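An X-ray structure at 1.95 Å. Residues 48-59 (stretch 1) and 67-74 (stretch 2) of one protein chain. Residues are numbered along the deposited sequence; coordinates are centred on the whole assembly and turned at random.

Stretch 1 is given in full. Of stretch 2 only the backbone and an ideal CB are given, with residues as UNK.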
ATOM      1  N   SER A  48     -35.550  20.495  -3.837  1.00 41.64           N
ATOM      2  CA  SER A  48     -34.112  20.732  -3.812  1.00 44.58           C
ATOM      3  C   SER A  48     -33.452  20.126  -2.561  1.00 45.66           C
ATOM      4  O   SER A  48     -34.050  20.086  -1.481  1.00 40.80           O
ATOM      5  CB  SER A  48     -33.834  22.224  -3.827  1.00 42.17           C
ATOM      6  OG  SER A  48     -34.119  22.720  -2.533  1.00 48.43           O
ATOM      7  N   ILE A  49     -32.207  19.674  -2.714  1.00 43.64           N
ATOM      8  CA  ILE A  49     -31.397  19.244  -1.585  1.00 38.22           C
ATOM      9  C   ILE A  49     -30.057  19.947  -1.758  1.00 38.55           C
ATOM     10  O   ILE A  49     -29.386  19.742  -2.786  1.00 43.04           O
ATOM     11  CB  ILE A  49     -31.210  17.708  -1.568  1.00 40.22           C
ATOM     12  CG1 ILE A  49     -32.550  16.989  -1.504  1.00 37.04           C
ATOM     13  CG2 ILE A  49     -30.289  17.279  -0.427  1.00 35.45           C
ATOM     14  CD1 ILE A  49     -32.427  15.450  -1.417  1.00 37.47           C
ATOM     15  N   LYS A  50     -29.703  20.796  -0.804  1.00 38.25           N
ATOM     16  CA  LYS A  50     -28.497  21.629  -0.911  1.00 46.38           C
ATOM     17  C   LYS A  50     -27.752  21.627   0.386  1.00 42.61           C
ATOM     18  O   LYS A  50     -28.338  21.320   1.433  1.00 44.57           O
ATOM     19  CB  LYS A  50     -28.857  23.072  -1.286  1.00 48.07           C
ATOM     20  CG  LYS A  50     -29.603  23.168  -2.623  1.00 49.09           C
ATOM     21  CD  LYS A  50     -29.893  24.632  -2.974  1.00 59.99           C
ATOM     22  CE  LYS A  50     -30.428  24.771  -4.391  1.00 66.54           C
ATOM     23  NZ  LYS A  50     -30.586  26.214  -4.770  1.00 78.49           N
ATOM     24  N   TYR A  51     -26.457  21.950   0.351  1.00 39.02           N
ATOM     25  CA  TYR A  51     -25.724  22.097   1.610  1.00 41.05           C
ATOM     26  C   TYR A  51     -25.986  23.461   2.166  1.00 41.81           C
ATOM     27  O   TYR A  51     -26.092  24.410   1.405  1.00 47.00           O
ATOM     28  CB  TYR A  51     -24.205  21.929   1.452  1.00 45.04           C
ATOM     29  CG  TYR A  51     -23.777  20.559   1.009  1.00 45.30           C
ATOM     30  CD1 TYR A  51     -24.002  19.439   1.826  1.00 42.46           C
ATOM     31  CD2 TYR A  51     -23.123  20.381  -0.191  1.00 41.68           C
ATOM     32  CE1 TYR A  51     -23.615  18.174   1.422  1.00 42.01           C
ATOM     33  CE2 TYR A  51     -22.717  19.121  -0.608  1.00 43.90           C
ATOM     34  CZ  TYR A  51     -22.959  18.025   0.214  1.00 39.91           C
ATOM     35  OH  TYR A  51     -22.562  16.787  -0.181  1.00 37.64           O
ATOM     36  N   ALA A  52     -26.045  23.555   3.490  1.00 42.00           N
ATOM     37  CA  ALA A  52     -26.346  24.811   4.137  1.00 46.35           C
ATOM     38  C   ALA A  52     -25.280  25.848   3.847  1.00 59.07           C
ATOM     39  O   ALA A  52     -25.588  27.039   3.787  1.00 61.26           O
ATOM     40  CB  ALA A  52     -26.492  24.618   5.627  1.00 41.26           C
ATOM     41  N   ASP A  53     -24.030  25.396   3.699  1.00 47.71           N
ATOM     42  CA  ASP A  53     -22.907  26.299   3.483  1.00 46.10           C
ATOM     43  C   ASP A  53     -22.473  26.353   2.016  1.00 55.28           C
ATOM     44  O   ASP A  53     -21.334  26.691   1.715  1.00 69.49           O
ATOM     45  CB  ASP A  53     -21.711  25.928   4.411  1.00 51.09           C
ATOM     46  CG  ASP A  53     -21.240  24.446   4.286  1.00 61.36           C
ATOM     47  OD1 ASP A  53     -21.882  23.622   3.570  1.00 49.71           O
ATOM     48  OD2 ASP A  53     -20.219  24.104   4.953  1.00 51.96           O
ATOM     49  N   GLY A  54     -23.393  26.061   1.101  1.00 52.17           N
ATOM     50  CA  GLY A  54     -23.136  26.196  -0.318  1.00 46.57           C
ATOM     51  C   GLY A  54     -22.867  24.881  -1.015  1.00 50.37           C
ATOM     52  O   GLY A  54     -22.369  23.938  -0.406  1.00 51.06           O
ATOM     53  N   GLY A  55     -23.188  24.826  -2.301  1.00 47.24           N
ATOM     54  CA  GLY A  55     -23.072  23.606  -3.080  1.00 54.12           C
ATOM     55  C   GLY A  55     -24.226  22.655  -2.787  1.00 52.53           C
ATOM     56  O   GLY A  55     -25.090  22.945  -1.972  1.00 50.63           O
ATOM     57  N   GLU A  56     -24.237  21.513  -3.450  1.00 51.13           N
ATOM     58  CA  GLU A  56     -25.277  20.529  -3.236  1.00 46.28           C
ATOM     59  C   GLU A  56     -24.724  19.121  -3.463  1.00 51.22           C
ATOM     60  O   GLU A  56     -23.896  18.905  -4.356  1.00 47.47           O
ATOM     61  CB  GLU A  56     -26.466  20.792  -4.171  1.00 46.53           C
ATOM     62  CG  GLU A  56     -26.181  20.553  -5.662  1.00 50.26           C
ATOM     63  CD  GLU A  56     -27.335  20.982  -6.584  1.00 61.95           C
ATOM     64  OE1 GLU A  56     -27.288  20.675  -7.799  1.00 60.29           O
ATOM     65  OE2 GLU A  56     -28.296  21.614  -6.098  1.00 58.75           O
ATOM     66  N   PRO A  57     -25.204  18.154  -2.671  1.00 47.19           N
ATOM     67  CA  PRO A  57     -24.914  16.757  -2.961  1.00 37.27           C
ATOM     68  C   PRO A  57     -25.661  16.302  -4.193  1.00 40.53           C
ATOM     69  O   PRO A  57     -26.376  17.074  -4.804  1.00 43.09           O
ATOM     70  CB  PRO A  57     -25.411  16.031  -1.701  1.00 41.73           C
ATOM     71  CG  PRO A  57     -26.578  16.898  -1.244  1.00 40.68           C
ATOM     72  CD  PRO A  57     -26.079  18.304  -1.490  1.00 45.53           C
ATOM     73  N   VAL A  58     -25.471  15.046  -4.563  1.00 35.52           N
ATOM     74  CA  VAL A  58     -26.228  14.394  -5.613  1.00 38.84           C
ATOM     75  C   VAL A  58     -27.375  13.619  -4.946  1.00 42.53           C
ATOM     76  O   VAL A  58     -27.218  13.154  -3.811  1.00 33.69           O
ATOM     77  CB  VAL A  58     -25.321  13.422  -6.422  1.00 44.35           C
ATOM     78  CG1 VAL A  58     -26.139  12.462  -7.276  1.00 44.89           C
ATOM     79  CG2 VAL A  58     -24.318  14.207  -7.253  1.00 41.76           C
ATOM     80  N   TYR A  59     -28.517  13.477  -5.615  1.00 34.23           N
ATOM     81  CA  TYR A  59     -29.556  12.616  -5.050  1.00 39.72           C
ATOM     82  C   TYR A  59     -30.334  12.002  -6.144  1.00 40.22           C
ATOM     83  O   TYR A  59     -30.331  12.495  -7.273  1.00 40.87           O
ATOM     84  CB  TYR A  59     -30.485  13.390  -4.093  1.00 38.68           C
ATOM     85  CG  TYR A  59     -31.390  14.408  -4.760  1.00 41.00           C
ATOM     86  CD1 TYR A  59     -32.617  14.027  -5.298  1.00 39.19           C
ATOM     87  CD2 TYR A  59     -31.026  15.760  -4.817  1.00 41.17           C
ATOM     88  CE1 TYR A  59     -33.458  14.970  -5.926  1.00 46.17           C
ATOM     89  CE2 TYR A  59     -31.848  16.709  -5.435  1.00 44.56           C
ATOM     90  CZ  TYR A  59     -33.061  16.302  -5.986  1.00 47.05           C
ATOM     91  OH  TYR A  59     -33.887  17.227  -6.584  1.00 54.94           O
ATOM     92  N   UNK A  67     -32.245   8.929  -2.214  1.00 34.07           N
ATOM     93  CA  UNK A  67     -30.856   8.555  -1.837  1.00 31.24           C
ATOM     94  C   UNK A  67     -29.929   9.737  -2.062  1.00 27.60           C
ATOM     95  O   UNK A  67     -29.819  10.217  -3.198  1.00 35.24           O
ATOM     96  CB  UNK A  67     -30.369   7.347  -2.640  1.00 31.24           C
ATOM     97  N   UNK A  68     -29.322  10.235  -0.984  1.00 30.42           N
ATOM     98  CA  UNK A  68     -28.405  11.355  -1.066  1.00 32.63           C
ATOM     99  C   UNK A  68     -26.971  10.816  -1.125  1.00 39.29           C
ATOM    100  O   UNK A  68     -26.571  10.048  -0.246  1.00 33.36           O
ATOM    101  CB  UNK A  68     -28.592  12.302   0.121  1.00 32.63           C
ATOM    102  N   UNK A  69     -26.230  11.217  -2.152  1.00 36.31           N
ATOM    103  CA  UNK A  69     -24.803  10.842  -2.315  1.00 36.04           C
ATOM    104  C   UNK A  69     -23.953  12.082  -2.017  1.00 34.04           C
ATOM    105  O   UNK A  69     -24.076  13.078  -2.707  1.00 36.90           O
ATOM    106  CB  UNK A  69     -24.518  10.311  -3.721  1.00 36.04           C
ATOM    107  N   UNK A  70     -23.129  12.029  -0.963  1.00 31.14           N
ATOM    108  CA  UNK A  70     -22.367  13.180  -0.539  1.00 29.14           C
ATOM    109  C   UNK A  70     -21.095  13.393  -1.378  1.00 34.87           C
ATOM    110  O   UNK A  70     -20.379  14.356  -1.142  1.00 32.63           O
ATOM    111  CB  UNK A  70     -22.000  13.029   0.939  1.00 29.14           C
ATOM    112  N   UNK A  71     -20.864  12.489  -2.327  1.00 30.27           N
ATOM    113  CA  UNK A  71     -19.712  12.507  -3.255  1.00 36.38           C
ATOM    114  C   UNK A  71     -18.430  12.902  -2.526  1.00 34.74           C
ATOM    115  O   UNK A  71     -17.961  12.152  -1.679  1.00 36.36           O
ATOM    116  CB  UNK A  71     -19.969  13.474  -4.413  1.00 36.38           C
ATOM    117  N   UNK A  72     -17.889  14.088  -2.768  1.00 36.73           N
ATOM    118  CA  UNK A  72     -16.581  14.420  -2.194  1.00 32.61           C
ATOM    119  C   UNK A  72     -16.710  14.725  -0.744  1.00 41.91           C
ATOM    120  O   UNK A  72     -15.728  14.799  -0.026  1.00 36.41           O
ATOM    121  CB  UNK A  72     -15.939  15.606  -2.918  1.00 32.61           C
ATOM    122  N   UNK A  73     -17.934  14.861  -0.256  1.00 34.86           N
ATOM    123  CA  UNK A  73     -18.075  15.235   1.161  1.00 29.35           C
ATOM    124  C   UNK A  73     -18.499  14.076   2.103  1.00 29.13           C
ATOM    125  O   UNK A  73     -18.940  14.303   3.255  1.00 33.67           O
ATOM    126  CB  UNK A  73     -19.103  16.363   1.271  1.00 29.35           C
ATOM    127  N   UNK A  74     -18.315  12.838   1.650  1.00 29.08           N
ATOM    128  CA  UNK A  74     -18.759  11.690   2.412  1.00 26.77           C
ATOM    129  C   UNK A  74     -17.865  11.212   3.545  1.00 35.77           C
ATOM    130  O   UNK A  74     -18.200  10.211   4.216  1.00 28.18           O
ATOM    131  CB  UNK A  74     -18.963  10.524   1.442  1.00 26.77           C
TER

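Position 67 lies on a strand antiparallel to Val-58 and Tyr-59. Its CA-to-CB bond points sideways, with no atom of stretch 1 within 5.5 Å of the CB, so stretch 1 hardly restricts the choice; an extended backbone (-119/117) favours beta-branched residues. The residue is Thr-67, whose carbonyl O lies 3.0 Å from Tyr-59 CA in a CA-H...O contact.

At position 68, paired with Tyr-59 without hydrogen bonds, the CB lies on the same sheet face as the Tyr-59 side chain, 4.7 Å from Tyr-59 CB and 5.2 Å from Ile-49 CD1. These apolar neighbours ask for Val, Ile, Leu or Met. Ile-68 is found: its CG1 packs 3.9 Å from Ile-49 CD1, and its CG2 3.8 Å from Pro-57 CB.

Position 69 forms the hydrogen-bonded pair with Val-58. Its N donates to Val-58 O (2.7 Å) and its O accepts from Val-58 N (3.0 Å). The CB shares a face with the Val-58 side chain, where an aliphatic or a polar residue would serve, but the chain turns just beyond, and a short acceptor could hold a free backbone NH there. Asp-69 does this, its OD1 accepting from the backbone N of position 71 at 2.8 Å.

At position 70 the strand has ended (-81/-2). CA-to-CB points away overall, yet the CB is 5.3 Å from Pro-57 CB, so a flexible apolar chain could fold back. Leu-70 does so, with CD2 3.9 Å from Tyr-51 CE1 near the ring edge. Its carbonyl O accepts from a water that also hydrogen-bonds Tyr-51 OH.

Position 71 has positive phi (41/-109), which would favour Gly, but its CB points toward stretch 1, 5.2 Å from Val-58 CG2, leaving room for a small side chain. Thr-71 brings its CG2 to 3.9 Å from Val-58 CG2.

Position 72 points sideways into open space, and many residues would fit; it is Trp-72.

Position 73 points toward stretch 1, its CB 3.8 Å from Tyr-51 OH. Beyond lie the Tyr-51 ring face and the Asp-53 carboxylate, a path suited to a long cation, Lys or Arg. In Arg-73, CD lies 4.1 Å from the Tyr-51 ring centroid and CZ 4.6 Å from it, a CH-pi and a cation-pi contact over one face. The guanidinium then closes a two-pronged salt bridge, NH1 to Asp-53 OD2 at 2.8 Å and NH2 to Asp-53 OD1 at 2.9 Å.

Position 74 meets nothing of stretch 1, which sets no preference; it is Gly-74.

Stretch 2 (67-74) TIDLTWRG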
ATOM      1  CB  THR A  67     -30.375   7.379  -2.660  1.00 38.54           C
ATOM      2  OG1 THR A  67     -31.326   6.309  -2.519  1.00 37.63           O
ATOM      3  CG2 THR A  67     -28.904   6.920  -2.175  1.00 31.34           C
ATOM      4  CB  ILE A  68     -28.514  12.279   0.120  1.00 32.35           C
ATOM      5  CG1 ILE A  68     -29.930  12.920   0.189  1.00 33.63           C
ATOM      6  CG2 ILE A  68     -27.428  13.380   0.023  1.00 33.43           C
ATOM      7  CD1 ILE A  68     -30.163  13.551   1.574  1.00 30.76           C
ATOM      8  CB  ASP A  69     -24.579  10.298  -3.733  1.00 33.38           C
ATOM      9  CG  ASP A  69     -23.096   9.930  -4.039  1.00 37.80           C
ATOM     10  OD1 ASP A  69     -22.222  10.180  -3.218  1.00 35.71           O
ATOM     11  OD2 ASP A  69     -22.845   9.420  -5.138  1.00 37.01           O
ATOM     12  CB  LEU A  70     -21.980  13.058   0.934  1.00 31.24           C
ATOM     13  CG  LEU A  70     -23.146  12.958   1.922  1.00 36.71           C
ATOM     14  CD1 LEU A  70     -22.628  12.636   3.327  1.00 30.63           C
ATOM     15  CD2 LEU A  70     -23.951  14.310   1.925  1.00 35.00           C
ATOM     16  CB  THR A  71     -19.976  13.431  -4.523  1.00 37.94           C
ATOM     17  OG1 THR A  71     -20.056  14.809  -4.153  1.00 40.97           O
ATOM     18  CG2 THR A  71     -21.248  13.016  -5.211  1.00 43.20           C
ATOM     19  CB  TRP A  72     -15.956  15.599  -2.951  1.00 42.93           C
ATOM     20  CG  TRP A  72     -16.658  16.901  -2.715  1.00 48.66           C
ATOM     21  CD1 TRP A  72     -17.705  17.440  -3.448  1.00 45.79           C
ATOM     22  CD2 TRP A  72     -16.371  17.842  -1.671  1.00 43.72           C
ATOM     23  NE1 TRP A  72     -18.079  18.663  -2.900  1.00 47.55           N
ATOM     24  CE2 TRP A  72     -17.279  18.924  -1.812  1.00 49.67           C
ATOM     25  CE3 TRP A  72     -15.457  17.859  -0.609  1.00 50.53           C
ATOM     26  CZ2 TRP A  72     -17.279  20.012  -0.941  1.00 52.33           C
ATOM     27  CZ3 TRP A  72     -15.457  18.939   0.254  1.00 50.70           C
ATOM     28  CH2 TRP A  72     -16.359  20.005   0.082  1.00 52.57           C
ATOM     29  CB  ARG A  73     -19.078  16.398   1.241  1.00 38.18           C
ATOM     30  CG  ARG A  73     -18.627  17.498   2.079  1.00 47.52           C
ATOM     31  CD  ARG A  73     -19.438  18.788   1.832  1.00 40.98           C
ATOM     32  NE  ARG A  73     -19.319  19.590   3.041  1.00 45.41           N
ATOM     33  CZ  ARG A  73     -19.947  20.737   3.257  1.00 46.64           C
ATOM     34  NH1 ARG A  73     -19.746  21.362   4.397  1.00 42.72           N
ATOM     35  NH2 ARG A  73     -20.766  21.237   2.335  1.00 43.95           N
TER
HETATM   36  O   HOH W   1     -21.430  16.893  -2.422  1.00 40.04           O
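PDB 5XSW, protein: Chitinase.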